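PDB 2NQW: CBS domain protein from Porphyromonas gingivalis, which is of unknown function but may bind flavin adenine dinucleotide; this fragment is the transporter-associated (CorC_HlyC) domain of a membrane protein. Local coordinates for residues Gly51-Ile56 against Arg82-Ile87; Asp27-Leu32 against Glu36-Glu41. All coordinates share one frame; numbering follows the deposited sequence.

Interaction 1: Gly51-Ile56 against Arg82-Ile87; sequences GLFLEI and RRIIEI
Phe53 on helix 49-57 faces Ile84 and Ile87 on strand 84-89, where the short helix and strand axes run nearly perpendicular, at 94°, and stay 10.8 Å apart at their closest. No hydrogen bond joins the two segments, and their contact is carried by apolar side chains. Phe53 is the central one. With its CG anti to the backbone N (chi1 -162°), the ring is set where the terminal methyls of the two isoleucines meet it. Ile84 CD1 lies 4.2 Å from Phe53 CD2, approaching the ring obliquely, and the two side chains cross at about a right angle. Ile87 CD1 meets the side chain nearer the backbone, 4.2 Å from Phe53 CB. At the more exposed margin Leu54 adds one branch, its CD2 standing 4.5 Å from the same methyl of Ile84, CD1. These spacings describe a light contact, with 142 Å² buried in all. A classic beta bulge separates the two isoleucines along the strand: Ile85 and Glu86 both face Gln78, and the CB atoms of Ile84 and Ile87 both point toward the helix. Phe74 and Val76 of the adjacent strand, with Ala67, also touch Phe53. This is helix-on-sheet packing in an alpha+beta fold, with helix 49-57 covering a face of the antiparallel sheet.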
loop_
_atom_site.group_PDB
_atom_site.type_symbol
_atom_site.label_atom_id
_atom_site.label_comp_id
_atom_site.label_asym_id
_atom_site.label_seq_id
_atom_site.Cartn_x
_atom_site.Cartn_y
_atom_site.Cartn_z
ATOM N N GLY A 51 1.565 3.879 -5.988
ATOM C CA GLY A 51 1.267 5.289 -6.267
ATOM C C GLY A 51 0.852 6.033 -5.013
ATOM O O GLY A 51 1.259 7.192 -4.814
ATOM N N LEU A 52 0.032 5.407 -4.158
ATOM C CA LEU A 52 -0.364 6.064 -2.915
ATOM C C LEU A 52 0.884 6.318 -2.054
ATOM O O LEU A 52 1.024 7.388 -1.456
ATOM C CB LEU A 52 -1.361 5.193 -2.155
ATOM C CG LEU A 52 -1.829 5.761 -0.811
ATOM C CD1 LEU A 52 -2.531 7.118 -0.973
ATOM C CD2 LEU A 52 -2.766 4.744 -0.165
ATOM N N PHE A 53 1.799 5.345 -1.989
ATOM C CA PHE A 53 3.026 5.537 -1.225
ATOM C C PHE A 53 3.787 6.744 -1.743
ATOM O O PHE A 53 4.220 7.608 -0.945
ATOM C CB PHE A 53 3.868 4.246 -1.320
ATOM C CG PHE A 53 4.923 4.170 -0.238
ATOM C CD1 PHE A 53 4.660 3.445 0.924
ATOM C CD2 PHE A 53 6.168 4.807 -0.369
ATOM C CE1 PHE A 53 5.588 3.378 1.961
ATOM C CE2 PHE A 53 7.087 4.763 0.662
ATOM C CZ PHE A 53 6.793 4.053 1.817
ATOM N N LEU A 54 3.941 6.833 -3.078
ATOM C CA LEU A 54 4.662 7.975 -3.661
ATOM C C LEU A 54 3.936 9.292 -3.406
ATOM O O LEU A 54 4.563 10.344 -3.242
ATOM C CB LEU A 54 4.820 7.792 -5.179
ATOM C CG LEU A 54 5.643 6.588 -5.617
ATOM C CD1 LEU A 54 5.687 6.494 -7.128
ATOM C CD2 LEU A 54 7.076 6.659 -5.044
ATOM N N GLU A 55 2.607 9.260 -3.418
ATOM C CA GLU A 55 1.818 10.486 -3.206
ATOM C C GLU A 55 1.982 10.985 -1.774
ATOM O O GLU A 55 1.986 12.210 -1.532
ATOM C CB GLU A 55 0.338 10.185 -3.466
ATOM C CG GLU A 55 -0.542 11.415 -3.587
ATOM C CD GLU A 55 -0.388 12.186 -4.869
ATOM O OE1 GLU A 55 0.210 11.713 -5.833
ATOM O OE2 GLU A 55 -0.967 13.295 -4.946
ATOM N N ILE A 56 2.103 10.051 -0.821
ATOM C CA ILE A 56 2.339 10.453 0.566
ATOM C C ILE A 56 3.761 10.989 0.775
ATOM O O ILE A 56 3.965 12.023 1.435
ATOM C CB ILE A 56 2.063 9.284 1.547
ATOM C CG1 ILE A 56 0.580 8.862 1.499
ATOM C CG2 ILE A 56 2.473 9.618 2.967
ATOM C CD1 ILE A 56 0.342 7.472 2.114
ATOM N N ARG A 82 14.282 -0.408 -9.833
ATOM C CA ARG A 82 13.650 0.915 -9.913
ATOM C C ARG A 82 12.263 1.043 -9.334
ATOM O O ARG A 82 11.798 2.171 -9.183
ATOM C CB ARG A 82 13.569 1.420 -11.372
ATOM C CG ARG A 82 14.907 1.538 -12.076
ATOM C CD ARG A 82 15.730 2.672 -11.490
ATOM N NE ARG A 82 17.058 2.715 -12.106
ATOM C CZ ARG A 82 18.091 3.354 -11.573
ATOM N NH1 ARG A 82 17.920 4.070 -10.445
ATOM N NH2 ARG A 82 19.277 3.332 -12.178
ATOM N N ARG A 83 11.586 -0.059 -9.027
ATOM C CA ARG A 83 10.146 0.007 -8.682
ATOM C C ARG A 83 9.858 -0.660 -7.360
ATOM O O ARG A 83 10.487 -1.684 -7.042
ATOM C CB ARG A 83 9.284 -0.696 -9.770
ATOM C CG ARG A 83 9.612 -0.311 -11.203
ATOM C CD ARG A 83 9.381 1.167 -11.461
ATOM N NE ARG A 83 9.360 1.453 -12.893
ATOM C CZ ARG A 83 8.279 1.403 -13.672
ATOM N NH1 ARG A 83 7.086 1.096 -13.176
ATOM N NH2 ARG A 83 8.390 1.676 -14.964
ATOM N N ILE A 84 8.880 -0.104 -6.638
ATOM C CA ILE A 84 8.309 -0.816 -5.498
ATOM C C ILE A 84 7.555 -2.036 -5.992
ATOM O O ILE A 84 6.616 -1.895 -6.789
ATOM C CB ILE A 84 7.304 0.094 -4.772
ATOM C CG1 ILE A 84 8.024 1.301 -4.141
ATOM C CG2 ILE A 84 6.591 -0.715 -3.681
ATOM C CD1 ILE A 84 7.034 2.409 -3.698
ATOM N N ILE A 85 7.957 -3.224 -5.543
ATOM C CA ILE A 85 7.274 -4.446 -5.951
ATOM C C ILE A 85 6.471 -5.098 -4.820
ATOM O O ILE A 85 5.578 -5.883 -5.125
ATOM C CB ILE A 85 8.191 -5.425 -6.657
ATOM C CG1 ILE A 85 9.223 -6.016 -5.714
ATOM C CG2 ILE A 85 8.830 -4.768 -7.901
ATOM C CD1 ILE A 85 10.179 -7.050 -6.420
ATOM N N GLU A 86 6.752 -4.767 -3.553
ATOM C CA GLU A 86 5.905 -5.293 -2.480
ATOM C C GLU A 86 5.800 -4.242 -1.394
ATOM O O GLU A 86 6.800 -3.614 -1.024
ATOM C CB GLU A 86 6.495 -6.561 -1.893
ATOM C CG GLU A 86 5.551 -7.274 -0.890
ATOM C CD GLU A 86 6.223 -8.524 -0.358
ATOM O OE1 GLU A 86 7.202 -8.387 0.402
ATOM O OE2 GLU A 86 5.770 -9.647 -0.689
ATOM N N ILE A 87 4.564 -4.082 -0.914
ATOM C CA ILE A 87 4.265 -3.220 0.209
ATOM C C ILE A 87 3.548 -4.033 1.283
ATOM O O ILE A 87 2.589 -4.776 0.988
ATOM C CB ILE A 87 3.392 -2.018 -0.235
ATOM C CG1 ILE A 87 4.274 -1.025 -1.014
ATOM C CG2 ILE A 87 2.726 -1.296 0.953
ATOM C CD1 ILE A 87 3.494 0.065 -1.764
#

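Interaction 2: Asp27-Leu32 against Glu36-Glu41; sequences DVRHYL and ENAFGE
Arg29 lies along Phe39 and Glu36 and carries most of the contact between helix 25-32 and the turn leading into helix 40-43. Its aliphatic part does the touching: CG sits 3.8 Å from Phe39 CE2, oblique to the ring, while CD lies 3.7 Å from the carbonyl oxygen Glu36 O. A bend at chi3 (-63°) folds the end of the chain back so that Glu36 O stands over one face of the guanidinium, whose plane is turned 53° from that of the Phe39 ring. One helix position earlier, Val28 CG1 meets the same ring at its edge, 3.8 Å from Phe39 CZ and near the ring plane. A water bridges the polar groups. It donates to Glu36 O at 2.7 Å and accepts from Phe39 N at 2.8 Å, whereas its bond from Arg29 NH1 is weak. Farther out, the type I turn from Asn37 to Gly40, closed by the bond from Gly40 N to Asn37 O at 3.0 Å, places Ala38 CB over the centre of one face of Phe39. Phe72 and Phe74 of strand 72-79 and Leu34 also meet that aromatic side chain, while Val28 reaches Phe19 and Ile89 of the sheet. At 6.2 Å between Arg29 NH2 and Glu36 OE2 the opposite charges are not in contact, and any attraction is probably weak. Cohesion therefore comes mainly from arginine methylenes and valine packed against a buried phenylalanine, with the water bridging Glu36 O, just before the turn, and Phe39 N within it, and linking them loosely to the guanidinium.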
loop_
_atom_site.group_PDB
_atom_site.type_symbol
_atom_site.label_atom_id
_atom_site.label_comp_id
_atom_site.label_asym_id
_atom_site.label_seq_id
_atom_site.Cartn_x
_atom_site.Cartn_y
_atom_site.Cartn_z
ATOM N N ASP A 27 -8.516 -2.621 -6.088
ATOM C CA ASP A 27 -8.343 -4.020 -5.730
ATOM C C ASP A 27 -7.917 -4.178 -4.277
ATOM O O ASP A 27 -8.316 -5.142 -3.631
ATOM C CB ASP A 27 -7.382 -4.733 -6.665
ATOM C CG ASP A 27 -8.013 -5.018 -8.030
ATOM O OD1 ASP A 27 -9.244 -4.782 -8.212
ATOM O OD2 ASP A 27 -7.261 -5.453 -8.917
ATOM N N VAL A 28 -7.111 -3.256 -3.743
ATOM C CA VAL A 28 -6.810 -3.321 -2.311
ATOM C C VAL A 28 -8.110 -3.194 -1.495
ATOM O O VAL A 28 -8.331 -3.960 -0.537
ATOM C CB VAL A 28 -5.794 -2.226 -1.872
ATOM C CG1 VAL A 28 -5.564 -2.266 -0.368
ATOM C CG2 VAL A 28 -4.430 -2.413 -2.605
ATOM N N ARG A 29 -8.965 -2.229 -1.839
ATOM C CA ARG A 29 -10.210 -2.073 -1.103
ATOM C C ARG A 29 -11.086 -3.296 -1.256
ATOM O O ARG A 29 -11.751 -3.715 -0.305
ATOM C CB ARG A 29 -10.972 -0.825 -1.573
ATOM C CG ARG A 29 -10.246 0.493 -1.251
ATOM C CD ARG A 29 -11.167 1.697 -1.442
ATOM N NE ARG A 29 -11.577 1.812 -2.835
ATOM C CZ ARG A 29 -10.960 2.503 -3.791
ATOM N NH1 ARG A 29 -9.909 3.281 -3.523
ATOM N NH2 ARG A 29 -11.425 2.444 -5.050
ATOM N N HIS A 30 -11.076 -3.898 -2.452
ATOM C CA HIS A 30 -11.845 -5.139 -2.697
ATOM C C HIS A 30 -11.364 -6.263 -1.777
ATOM O O HIS A 30 -12.168 -6.883 -1.061
ATOM C CB HIS A 30 -11.670 -5.558 -4.160
ATOM C CG HIS A 30 -12.205 -6.909 -4.481
ATOM N ND1 HIS A 30 -13.549 -7.136 -4.667
ATOM C CD2 HIS A 30 -11.590 -8.111 -4.577
ATOM C CE1 HIS A 30 -13.735 -8.430 -4.899
ATOM N NE2 HIS A 30 -12.561 -9.046 -4.851
ATOM N N TYR A 31 -10.054 -6.527 -1.772
ATOM C CA TYR A 31 -9.544 -7.682 -1.031
ATOM C C TYR A 31 -9.535 -7.444 0.479
ATOM O O TYR A 31 -9.609 -8.423 1.235
ATOM C CB TYR A 31 -8.130 -8.059 -1.523
ATOM C CG TYR A 31 -8.203 -8.768 -2.865
ATOM C CD1 TYR A 31 -8.882 -9.990 -2.998
ATOM C CD2 TYR A 31 -7.625 -8.210 -4.008
ATOM C CE1 TYR A 31 -8.974 -10.652 -4.220
ATOM C CE2 TYR A 31 -7.723 -8.882 -5.257
ATOM C CZ TYR A 31 -8.394 -10.091 -5.325
ATOM O OH TYR A 31 -8.471 -10.754 -6.525
ATOM N N LEU A 32 -9.446 -6.186 0.933
ATOM C CA LEU A 32 -9.420 -5.920 2.373
ATOM C C LEU A 32 -10.774 -5.467 2.893
ATOM O O LEU A 32 -10.875 -5.072 4.054
ATOM C CB LEU A 32 -8.323 -4.914 2.739
ATOM C CG LEU A 32 -6.909 -5.397 2.412
ATOM C CD1 LEU A 32 -5.910 -4.356 2.930
ATOM C CD2 LEU A 32 -6.631 -6.785 2.988
ATOM N N GLU A 36 -15.165 2.881 0.365
ATOM C CA GLU A 36 -14.670 3.572 -0.813
ATOM C C GLU A 36 -13.715 4.699 -0.495
ATOM O O GLU A 36 -12.842 5.001 -1.305
ATOM C CB GLU A 36 -15.853 4.142 -1.603
ATOM C CG GLU A 36 -16.530 3.144 -2.445
ATOM C CD GLU A 36 -17.593 3.820 -3.291
ATOM O OE1 GLU A 36 -18.498 4.470 -2.706
ATOM O OE2 GLU A 36 -17.506 3.700 -4.536
ATOM N N ASN A 37 -13.902 5.327 0.668
ATOM C CA ASN A 37 -13.073 6.467 1.045
ATOM C C ASN A 37 -11.883 6.095 1.897
ATOM O O ASN A 37 -11.265 6.973 2.491
ATOM C CB ASN A 37 -13.914 7.531 1.766
ATOM C CG ASN A 37 -14.345 7.109 3.137
ATOM O OD1 ASN A 37 -14.358 5.927 3.476
ATOM N ND2 ASN A 37 -14.676 8.102 3.982
ATOM N N ALA A 38 -11.495 4.824 1.945
ATOM C CA ALA A 38 -10.433 4.391 2.842
ATOM C C ALA A 38 -9.138 5.190 2.641
ATOM O O ALA A 38 -8.422 5.469 3.606
ATOM C CB ALA A 38 -10.143 2.891 2.642
ATOM N N PHE A 39 -8.805 5.505 1.378
ATOM C CA PHE A 39 -7.536 6.196 1.084
ATOM C C PHE A 39 -7.752 7.669 0.750
ATOM O O PHE A 39 -6.800 8.363 0.348
ATOM C CB PHE A 39 -6.771 5.437 -0.019
ATOM C CG PHE A 39 -6.547 3.984 0.323
ATOM C CD1 PHE A 39 -5.898 3.626 1.504
ATOM C CD2 PHE A 39 -6.996 2.992 -0.535
ATOM C CE1 PHE A 39 -5.695 2.273 1.822
ATOM C CE2 PHE A 39 -6.797 1.641 -0.226
ATOM C CZ PHE A 39 -6.158 1.274 0.947
ATOM N N GLY A 40 -8.989 8.117 0.948
ATOM C CA GLY A 40 -9.270 9.560 0.983
ATOM C C GLY A 40 -8.971 10.328 -0.284
ATOM O O GLY A 40 -8.819 9.771 -1.377
ATOM N N GLU A 41 -8.871 11.650 -0.158
ATOM C CA GLU A 41 -8.623 12.485 -1.324
ATOM C C GLU A 41 -7.265 12.194 -1.931
ATOM O O GLU A 41 -7.108 12.241 -3.151
ATOM C CB GLU A 41 -8.716 13.974 -0.962
ATOM C CG GLU A 41 -10.106 14.414 -0.644
ATOM C CD GLU A 41 -10.201 15.920 -0.434
ATOM O OE1 GLU A 41 -9.970 16.711 -1.385
ATOM O OE2 GLU A 41 -10.503 16.336 0.688
HETATM O O HOH W 1 -10.126 5.049 -1.095
#

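How the interactions relate
Interactions 1 and 2 lie in series along the chain, with 27-32 and 36-41 meeting before 51-56 and 82-87 do. Their centres are about 16 Å apart, on opposite sides of the chain's centre, yet the two touch: Leu52 CD2 of segment 51-56 packs 3.7 Å from Phe39 CD1 of interaction 2. Phe74 of strand 72-79 ties them further, since it meets Leu52 and Phe53 of segment 51-56 as well as Phe39. Strand 84-89 also serves both, with Ile84 and Ile87 in interaction 1 and Ile89 against Val28 and Leu32 of segment 27-32. Both therefore contribute, through Phe53, Ile87, Val28 and Phe39, to the apolar packing between helices and sheet of the transporter-associated domain.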